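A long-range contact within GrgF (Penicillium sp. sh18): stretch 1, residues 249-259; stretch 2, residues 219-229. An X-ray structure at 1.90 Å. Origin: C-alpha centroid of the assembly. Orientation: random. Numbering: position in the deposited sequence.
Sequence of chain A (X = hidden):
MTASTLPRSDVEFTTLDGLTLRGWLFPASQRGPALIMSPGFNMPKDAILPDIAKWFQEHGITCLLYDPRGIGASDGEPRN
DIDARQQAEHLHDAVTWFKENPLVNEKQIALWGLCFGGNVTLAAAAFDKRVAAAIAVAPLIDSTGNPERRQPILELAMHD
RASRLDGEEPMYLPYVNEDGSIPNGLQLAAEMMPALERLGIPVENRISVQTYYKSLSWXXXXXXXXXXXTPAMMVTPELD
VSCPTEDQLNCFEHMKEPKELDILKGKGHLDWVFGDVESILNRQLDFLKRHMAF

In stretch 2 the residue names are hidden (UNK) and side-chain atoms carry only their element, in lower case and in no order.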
# COMPACT_ATOMS: atom_id res chain seq x y z
N LEU A 249 -9.56 -19.09 -7.23
CA LEU A 249 -8.87 -19.83 -8.29
C LEU A 249 -8.16 -18.88 -9.23
O LEU A 249 -7.08 -19.20 -9.75
CB LEU A 249 -9.87 -20.69 -9.06
CG LEU A 249 -10.48 -21.80 -8.18
CD1 LEU A 249 -11.35 -22.75 -8.99
CD2 LEU A 249 -9.37 -22.55 -7.43
N ASN A 250 -8.72 -17.69 -9.43
CA ASN A 250 -8.03 -16.65 -10.19
C ASN A 250 -6.70 -16.31 -9.54
O ASN A 250 -5.66 -16.23 -10.21
CB ASN A 250 -8.93 -15.42 -10.32
CG ASN A 250 -10.00 -15.59 -11.40
OD1 ASN A 250 -9.88 -16.48 -12.25
ND2 ASN A 250 -11.02 -14.73 -11.40
N CYS A 251 -6.70 -16.15 -8.22
CA CYS A 251 -5.45 -15.90 -7.51
C CYS A 251 -4.48 -17.07 -7.70
O CYS A 251 -3.29 -16.87 -8.02
CB CYS A 251 -5.74 -15.64 -6.04
SG CYS A 251 -4.27 -15.16 -5.07
N PHE A 252 -4.96 -18.31 -7.51
CA PHE A 252 -4.10 -19.47 -7.73
C PHE A 252 -3.53 -19.47 -9.15
O PHE A 252 -2.35 -19.80 -9.34
CB PHE A 252 -4.87 -20.77 -7.48
CG PHE A 252 -3.98 -22.01 -7.44
CD1 PHE A 252 -3.28 -22.32 -6.29
CD2 PHE A 252 -3.84 -22.83 -8.56
CE1 PHE A 252 -2.44 -23.42 -6.24
CE2 PHE A 252 -3.00 -23.97 -8.51
CZ PHE A 252 -2.29 -24.25 -7.34
N GLU A 253 -4.33 -19.09 -10.14
CA GLU A 253 -3.85 -19.11 -11.51
C GLU A 253 -2.72 -18.10 -11.71
O GLU A 253 -1.80 -18.35 -12.49
CB GLU A 253 -5.01 -18.86 -12.47
CG GLU A 253 -5.95 -20.06 -12.52
CD GLU A 253 -7.10 -19.91 -13.50
OE1 GLU A 253 -6.84 -19.93 -14.73
OE2 GLU A 253 -8.26 -19.80 -13.05
N HIS A 254 -2.74 -16.98 -10.97
CA HIS A 254 -1.68 -15.97 -11.06
C HIS A 254 -0.40 -16.38 -10.35
O HIS A 254 0.66 -15.80 -10.61
CB HIS A 254 -2.17 -14.64 -10.50
CG HIS A 254 -3.05 -13.88 -11.44
ND1 HIS A 254 -4.40 -14.11 -11.54
CD2 HIS A 254 -2.76 -12.89 -12.32
CE1 HIS A 254 -4.92 -13.29 -12.44
NE2 HIS A 254 -3.94 -12.54 -12.93
N MET A 255 -0.46 -17.36 -9.45
CA MET A 255 0.74 -17.81 -8.77
C MET A 255 1.59 -18.71 -9.67
O MET A 255 1.10 -19.34 -10.62
CB MET A 255 0.37 -18.54 -7.47
CG MET A 255 -0.32 -17.62 -6.46
SD MET A 255 -1.34 -18.50 -5.24
CE MET A 255 -0.11 -19.48 -4.40
N LYS A 256 2.88 -18.77 -9.37
CA LYS A 256 3.80 -19.68 -10.04
C LYS A 256 4.00 -20.96 -9.24
O LYS A 256 3.76 -21.01 -8.02
CB LYS A 256 5.15 -19.00 -10.28
CG LYS A 256 5.12 -17.87 -11.32
CD LYS A 256 6.37 -17.01 -11.14
CE LYS A 256 6.95 -16.51 -12.45
NZ LYS A 256 6.08 -15.50 -13.10
N GLU A 257 4.48 -22.01 -9.92
CA GLU A 257 4.95 -23.21 -9.24
C GLU A 257 6.20 -22.88 -8.43
O GLU A 257 6.97 -22.00 -8.82
CB GLU A 257 5.26 -24.33 -10.24
CG GLU A 257 4.04 -24.92 -10.98
CD GLU A 257 3.08 -25.62 -10.05
OE1 GLU A 257 3.52 -26.08 -8.96
OE2 GLU A 257 1.89 -25.72 -10.41
N PRO A 258 6.44 -23.57 -7.30
CA PRO A 258 5.63 -24.67 -6.76
C PRO A 258 4.40 -24.19 -5.99
O PRO A 258 4.49 -23.41 -5.03
CB PRO A 258 6.61 -25.40 -5.83
CG PRO A 258 7.53 -24.31 -5.33
CD PRO A 258 7.61 -23.27 -6.45
N LYS A 259 3.23 -24.65 -6.42
CA LYS A 259 1.98 -24.27 -5.80
C LYS A 259 1.06 -25.47 -5.84
O LYS A 259 1.10 -26.26 -6.79
CB LYS A 259 1.32 -23.07 -6.50
CG LYS A 259 0.96 -23.35 -7.95
CD LYS A 259 0.42 -22.12 -8.66
CE LYS A 259 -0.05 -22.47 -10.08
NZ LYS A 259 -0.66 -21.29 -10.75
N UNK A 219 -3.88 -5.01 -4.24
CA UNK A 219 -4.34 -6.02 -5.19
C UNK A 219 -3.39 -7.20 -5.08
O UNK A 219 -2.29 -7.16 -5.64
o UNK A 219 -5.22 -7.64 -7.24
c UNK A 219 -4.88 -6.50 -7.61
n UNK A 219 -4.92 -6.11 -8.89
c UNK A 219 -4.39 -5.47 -6.61
N UNK A 220 -3.82 -8.23 -4.34
CA UNK A 220 -3.00 -9.41 -4.10
C UNK A 220 -2.57 -10.06 -5.42
O UNK A 220 -1.48 -10.63 -5.51
c UNK A 220 -3.77 -10.39 -3.18
c UNK A 220 -5.03 -10.91 -3.83
c UNK A 220 -2.87 -11.52 -2.72
c UNK A 220 -1.63 -11.02 -2.00
N UNK A 221 -3.41 -9.96 -6.45
CA UNK A 221 -3.05 -10.53 -7.75
C UNK A 221 -1.77 -9.93 -8.31
O UNK A 221 -1.12 -10.55 -9.15
c UNK A 221 -5.33 -12.49 -8.17
c UNK A 221 -6.45 -10.88 -9.68
c UNK A 221 -4.18 -10.34 -8.76
c UNK A 221 -5.52 -11.03 -8.49
N UNK A 222 -1.38 -8.74 -7.85
CA UNK A 222 -0.19 -8.09 -8.38
C UNK A 222 1.12 -8.57 -7.75
O UNK A 222 2.19 -8.21 -8.25
n UNK A 222 -1.88 -6.71 -10.02
c UNK A 222 -1.16 -5.91 -9.23
o UNK A 222 -1.19 -4.69 -9.33
c UNK A 222 -0.29 -6.58 -8.18
N UNK A 223 1.07 -9.34 -6.65
CA UNK A 223 2.32 -9.73 -6.01
C UNK A 223 2.43 -11.24 -5.81
O UNK A 223 3.52 -11.73 -5.48
c UNK A 223 2.53 -8.99 -4.67
c UNK A 223 1.63 -9.55 -3.57
c UNK A 223 2.31 -7.47 -4.85
N UNK A 224 1.35 -12.00 -6.02
CA UNK A 224 1.43 -13.43 -5.73
C UNK A 224 2.37 -14.17 -6.69
O UNK A 224 2.88 -15.25 -6.36
c UNK A 224 -0.70 -13.87 -7.06
c UNK A 224 -0.75 -13.63 -4.52
c UNK A 224 0.05 -14.10 -5.72
N UNK A 225 2.66 -13.59 -7.86
CA UNK A 225 3.63 -14.21 -8.75
C UNK A 225 5.03 -14.24 -8.15
O UNK A 225 5.87 -15.03 -8.60
c UNK A 225 3.21 -11.04 -9.93
n UNK A 225 3.45 -9.87 -10.55
o UNK A 225 2.17 -11.24 -9.27
c UNK A 225 4.26 -12.13 -10.09
c UNK A 225 3.66 -13.51 -10.12
N UNK A 226 5.29 -13.42 -7.13
CA UNK A 226 6.60 -13.38 -6.48
C UNK A 226 6.75 -14.38 -5.35
O UNK A 226 7.83 -14.47 -4.75
c UNK A 226 7.43 -9.93 -9.09
c UNK A 226 6.03 -9.74 -6.72
c UNK A 226 5.96 -8.72 -7.65
c UNK A 226 6.66 -8.82 -8.84
c UNK A 226 7.49 -10.95 -8.16
o UNK A 226 6.58 -7.79 -9.76
c UNK A 226 6.88 -11.98 -5.93
c UNK A 226 6.79 -10.87 -6.96
N UNK A 227 5.70 -15.12 -5.00
CA UNK A 227 5.86 -16.10 -3.94
C UNK A 227 6.90 -17.14 -4.34
O UNK A 227 7.82 -17.45 -3.57
c UNK A 227 3.55 -15.67 -3.04
c UNK A 227 4.51 -16.74 -3.59
c UNK A 227 4.71 -17.91 -2.61
c UNK A 227 2.10 -16.13 -2.99
N UNK A 228 6.79 -17.68 -5.55
CA UNK A 228 7.73 -18.72 -5.94
C UNK A 228 9.16 -18.18 -5.89
O UNK A 228 9.41 -17.04 -6.32
o UNK A 228 8.49 -20.02 -7.86
c UNK A 228 7.41 -19.24 -7.35
N UNK A 229 10.13 -18.97 -5.42
CA UNK A 229 10.00 -20.42 -5.24
C UNK A 229 9.56 -20.91 -3.85
O UNK A 229 9.73 -22.12 -3.59
c UNK A 229 12.29 -19.80 -5.03
c UNK A 229 11.41 -20.91 -5.55
c UNK A 229 11.53 -18.51 -5.27
O HOH W 1 4.11 -17.60 -7.20

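Position 219 carries two side-chain carbons, the second bearing one oxygen and one nitrogen. It is out of reach of stretch 1. This is an asparagine, N219.

Position 220 has four carbons, forked at the first, with one arm two carbons long. One of them lies near the sulfur of C251. It is isoleucine, I220; its CG2 is 4.5 Å from C251 SG.

Position 221 also has four carbons, but the fork is at the second. The side chain lies along C251 and over one face of the H254 ring. It is leucine, L221. L221 CD2 is 3.5 Å from C251 CA.

Position 222 shows two carbons, the second with one oxygen and one nitrogen. Its CA-to-CB bond points away; the end of the side chain turns back somewhat but makes no contact. It is asparagine, N222, whose OD1 is hydrogen-bonded elsewhere in the structure.

Position 223 has one carbon carrying two more. It is out of reach of stretch 1 and buried. It is valine, V223.

Position 224 has the same three-carbon fork, but it points toward stretch 1 and meets C251, H254 and M255. It is valine, V224. V224 CB is 3.6 Å from M255 CG, and V224 CG1 is 3.9 Å from C251 SG.

Position 225 has three carbons in a chain, the third carrying one oxygen and one nitrogen. Its CB is 3.8 Å from H254 O. It is glutamine, Q225. Its backbone O lies 3.3 Å from K256 CD.

Position 226 has one carbon, then a six-carbon ring bearing one oxygen. Its CA-to-CB bond points away from stretch 1. It is tyrosine, Y226.

Position 227 has four carbons, forked at the first, with one two-carbon arm. It approaches the end of M255. It is isoleucine, I227, with CD1 4.3 Å from M255 CE.

Position 228 has one carbon and one oxygen, and the oxygen reaches a backbone carbonyl of stretch 1. It is serine, S228. S228 OG donates a hydrogen bond to E257 O (2.7 Å).

Position 229 has three carbons closing a ring onto the backbone N, after a cis peptide bond. It is proline, P229. P229 O is 3.6 Å from P258 CG.

On the helix C251 packs on aliphatic side chains of stretch 2, and M255, just past its end, does the same. Past the helix, polar links are added: the S228 bond to E257, and one water that donates to V224 O (2.8 Å) and accepts from S228 N (3.1 Å) and K256 N (2.8 Å). The water thus ties the two backbones together.

Stretch 2, residues 219-229: NILNVVQYISP
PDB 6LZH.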